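Local coordinates for protein catechol 1,2-dioxygenase (Pseudomonas putida, PDB 2AZQ) that probably catalyses the ring cleavage of catechol by molecular oxygen to cis,cis-muconate, with ferric iron as cofactor, at residues E81-L84 / D85-D89. Sequence-based numbering, arbitrary orientation.
Sequences EHFL and DLLQD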
ATOM      1  N   GLU A  81      -3.072  -8.491 -12.549  1.00  2.00           N
ATOM      2  CA  GLU A  81      -2.633  -9.874 -12.544  1.00  3.82           C
ATOM      3  C   GLU A  81      -2.861 -10.507 -13.929  1.00  5.22           C
ATOM      4  O   GLU A  81      -1.979 -11.210 -14.462  1.00  4.97           O
ATOM      5  CB  GLU A  81      -3.353 -10.663 -11.445  1.00  2.00           C
ATOM      6  CG  GLU A  81      -2.587 -11.874 -11.040  1.00  2.00           C
ATOM      7  CD  GLU A  81      -3.125 -12.521  -9.797  1.00  2.62           C
ATOM      8  OE1 GLU A  81      -2.663 -13.635  -9.459  1.00  2.00           O
ATOM      9  OE2 GLU A  81      -4.004 -11.916  -9.146  1.00  6.55           O
ATOM     10  N   HIS A  82      -4.030 -10.268 -14.525  1.00  5.85           N
ATOM     11  CA  HIS A  82      -4.269 -10.829 -15.860  1.00  7.05           C
ATOM     12  C   HIS A  82      -3.195 -10.318 -16.835  1.00  7.82           C
ATOM     13  O   HIS A  82      -2.621 -11.110 -17.628  1.00  7.43           O
ATOM     14  CB  HIS A  82      -5.662 -10.457 -16.382  1.00  4.67           C
ATOM     15  CG  HIS A  82      -5.929 -10.916 -17.786  1.00  3.09           C
ATOM     16  ND1 HIS A  82      -5.788 -12.224 -18.186  1.00  3.03           N
ATOM     17  CD2 HIS A  82      -6.374 -10.246 -18.873  1.00  4.36           C
ATOM     18  CE1 HIS A  82      -6.134 -12.344 -19.453  1.00  2.00           C
ATOM     19  NE2 HIS A  82      -6.496 -11.158 -19.893  1.00  2.16           N
ATOM     20  N   PHE A  83      -2.926  -9.006 -16.762  1.00  5.89           N
ATOM     21  CA  PHE A  83      -1.935  -8.375 -17.619  1.00  4.85           C
ATOM     22  C   PHE A  83      -0.574  -9.082 -17.559  1.00  5.23           C
ATOM     23  O   PHE A  83       0.125  -9.195 -18.578  1.00  4.65           O
ATOM     24  CB  PHE A  83      -1.742  -6.908 -17.243  1.00  5.20           C
ATOM     25  CG  PHE A  83      -0.586  -6.265 -17.959  1.00  5.37           C
ATOM     26  CD1 PHE A  83      -0.661  -5.979 -19.321  1.00  4.37           C
ATOM     27  CD2 PHE A  83       0.627  -6.053 -17.295  1.00  5.70           C
ATOM     28  CE1 PHE A  83       0.448  -5.500 -20.016  1.00  4.14           C
ATOM     29  CE2 PHE A  83       1.747  -5.567 -17.987  1.00  6.45           C
ATOM     30  CZ  PHE A  83       1.652  -5.293 -19.352  1.00  4.92           C
ATOM     31  N   LEU A  84      -0.177  -9.533 -16.372  1.00  3.31           N
ATOM     32  CA  LEU A  84       1.094 -10.226 -16.287  1.00  4.29           C
ATOM     33  C   LEU A  84       1.055 -11.524 -17.085  1.00  4.79           C
ATOM     34  O   LEU A  84       2.017 -11.831 -17.787  1.00  5.45           O
ATOM     35  CB  LEU A  84       1.491 -10.520 -14.835  1.00  2.00           C
ATOM     36  CG  LEU A  84       1.870  -9.322 -13.981  1.00  2.17           C
ATOM     37  CD1 LEU A  84       1.986  -9.742 -12.526  1.00  2.00           C
ATOM     38  CD2 LEU A  84       3.188  -8.706 -14.522  1.00  2.00           C
ATOM     39  N   ASP A  85      -0.038 -12.285 -17.004  1.00  5.16           N
ATOM     40  CA  ASP A  85      -0.086 -13.530 -17.769  1.00  6.28           C
ATOM     41  C   ASP A  85      -0.048 -13.214 -19.271  1.00  7.73           C
ATOM     42  O   ASP A  85       0.491 -13.999 -20.065  1.00  6.70           O
ATOM     43  CB  ASP A  85      -1.348 -14.367 -17.488  1.00  6.28           C
ATOM     44  CG  ASP A  85      -1.472 -14.826 -16.043  1.00  5.76           C
ATOM     45  OD1 ASP A  85      -0.474 -15.193 -15.403  1.00  5.16           O
ATOM     46  OD2 ASP A  85      -2.609 -14.857 -15.560  1.00  6.01           O
ATOM     47  N   LEU A  86      -0.619 -12.075 -19.663  1.00  6.22           N
ATOM     48  CA  LEU A  86      -0.622 -11.723 -21.073  1.00  7.55           C
ATOM     49  C   LEU A  86       0.780 -11.499 -21.563  1.00  8.49           C
ATOM     50  O   LEU A  86       1.152 -11.941 -22.655  1.00  8.84           O
ATOM     51  CB  LEU A  86      -1.458 -10.467 -21.343  1.00  5.54           C
ATOM     52  CG  LEU A  86      -2.972 -10.694 -21.218  1.00  6.34           C
ATOM     53  CD1 LEU A  86      -3.737  -9.465 -21.658  1.00  2.00           C
ATOM     54  CD2 LEU A  86      -3.368 -11.904 -22.062  1.00  2.49           C
ATOM     55  N   LEU A  87       1.551 -10.816 -20.729  1.00  9.43           N
ATOM     56  CA  LEU A  87       2.927 -10.476 -21.034  1.00  9.94           C
ATOM     57  C   LEU A  87       3.776 -11.735 -20.948  1.00  8.85           C
ATOM     58  O   LEU A  87       4.761 -11.873 -21.665  1.00  8.37           O
ATOM     59  CB  LEU A  87       3.435  -9.414 -20.040  1.00 10.60           C
ATOM     60  CG  LEU A  87       4.779  -8.725 -20.306  1.00 11.37           C
ATOM     61  CD1 LEU A  87       4.661  -7.847 -21.537  1.00 12.36           C
ATOM     62  CD2 LEU A  87       5.162  -7.861 -19.114  1.00 12.92           C
ATOM     63  N   GLN A  88       3.391 -12.658 -20.072  1.00  8.47           N
ATOM     64  CA  GLN A  88       4.152 -13.891 -19.937  1.00  8.14           C
ATOM     65  C   GLN A  88       3.884 -14.698 -21.190  1.00  9.21           C
ATOM     66  O   GLN A  88       4.773 -15.380 -21.692  1.00  9.30           O
ATOM     67  CB  GLN A  88       3.728 -14.658 -18.700  1.00  7.06           C
ATOM     68  CG  GLN A  88       4.716 -15.706 -18.322  1.00 11.01           C
ATOM     69  CD  GLN A  88       6.132 -15.145 -18.360  1.00 15.99           C
ATOM     70  OE1 GLN A  88       6.467 -14.195 -17.631  1.00 15.30           O
ATOM     71  NE2 GLN A  88       6.969 -15.718 -19.237  1.00 16.11           N
ATOM     72  N   ASP A  89       2.656 -14.588 -21.698  1.00  9.00           N
ATOM     73  CA  ASP A  89       2.256 -15.267 -22.923  1.00  9.90           C
ATOM     74  C   ASP A  89       2.994 -14.704 -24.132  1.00 11.56           C
ATOM     75  O   ASP A  89       3.548 -15.464 -24.945  1.00 11.54           O
ATOM     76  CB  ASP A  89       0.744 -15.143 -23.160  1.00  6.98           C
ATOM     77  CG  ASP A  89      -0.059 -16.225 -22.450  1.00  5.45           C
ATOM     78  OD1 ASP A  89      -1.296 -16.182 -22.542  1.00  2.00           O
ATOM     79  OD2 ASP A  89       0.544 -17.120 -21.808  1.00  3.53           O
TER
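E81 O is shared by two weak backbone donors, L84 N three residues on and D85 N four residues on, the latter 3.4 Å away. The three i to i+4 bonds that follow are firmer: L86 N reaches H82 O at 3.0 Å with the donor in the carbonyl plane, L87 N meets F83 O, and Q88 N lies 2.8 Å from L84 O. This run from helix 80-94, in the N-terminal region of the catechol dioxygenase family, is a worked example of how an alpha-helix places side chains four residues apart on the same side, one turn apart. The pair H82 and L86 carries the side-chain contact. With CG anti to the backbone N (chi1 176°), the imidazole swings along the helix, and L86 sets its branch over one face: L86 CG stands 4.0 Å from the H82 ring centroid, 20° off the normal, a CH-pi contact displaced toward the rim. L86 CD1 lies 3.7 Å from H82 NE2, while L86 CD2 lies nearest H82 CE1. Without the imidazole, as with an alanine here, L86 would probably lose its aromatic platform and F14 of the second subunit its edge-to-face ring partner. One residue further along, F83 CE2 approaches L87 CD2 obliquely at 4.3 Å, while I5 and E46 of that same subunit pack on F83 and L87 respectively. The buried E81 carboxylate, about 9 Å from the ferric ion, receives G107 N and forms a salt bridge with R304; D89 pairs with R103 and R255. W56 of the second subunit also packs on E81, so the helix probably couples dimer packing to charged ties within its own chain, near the iron site but not in it.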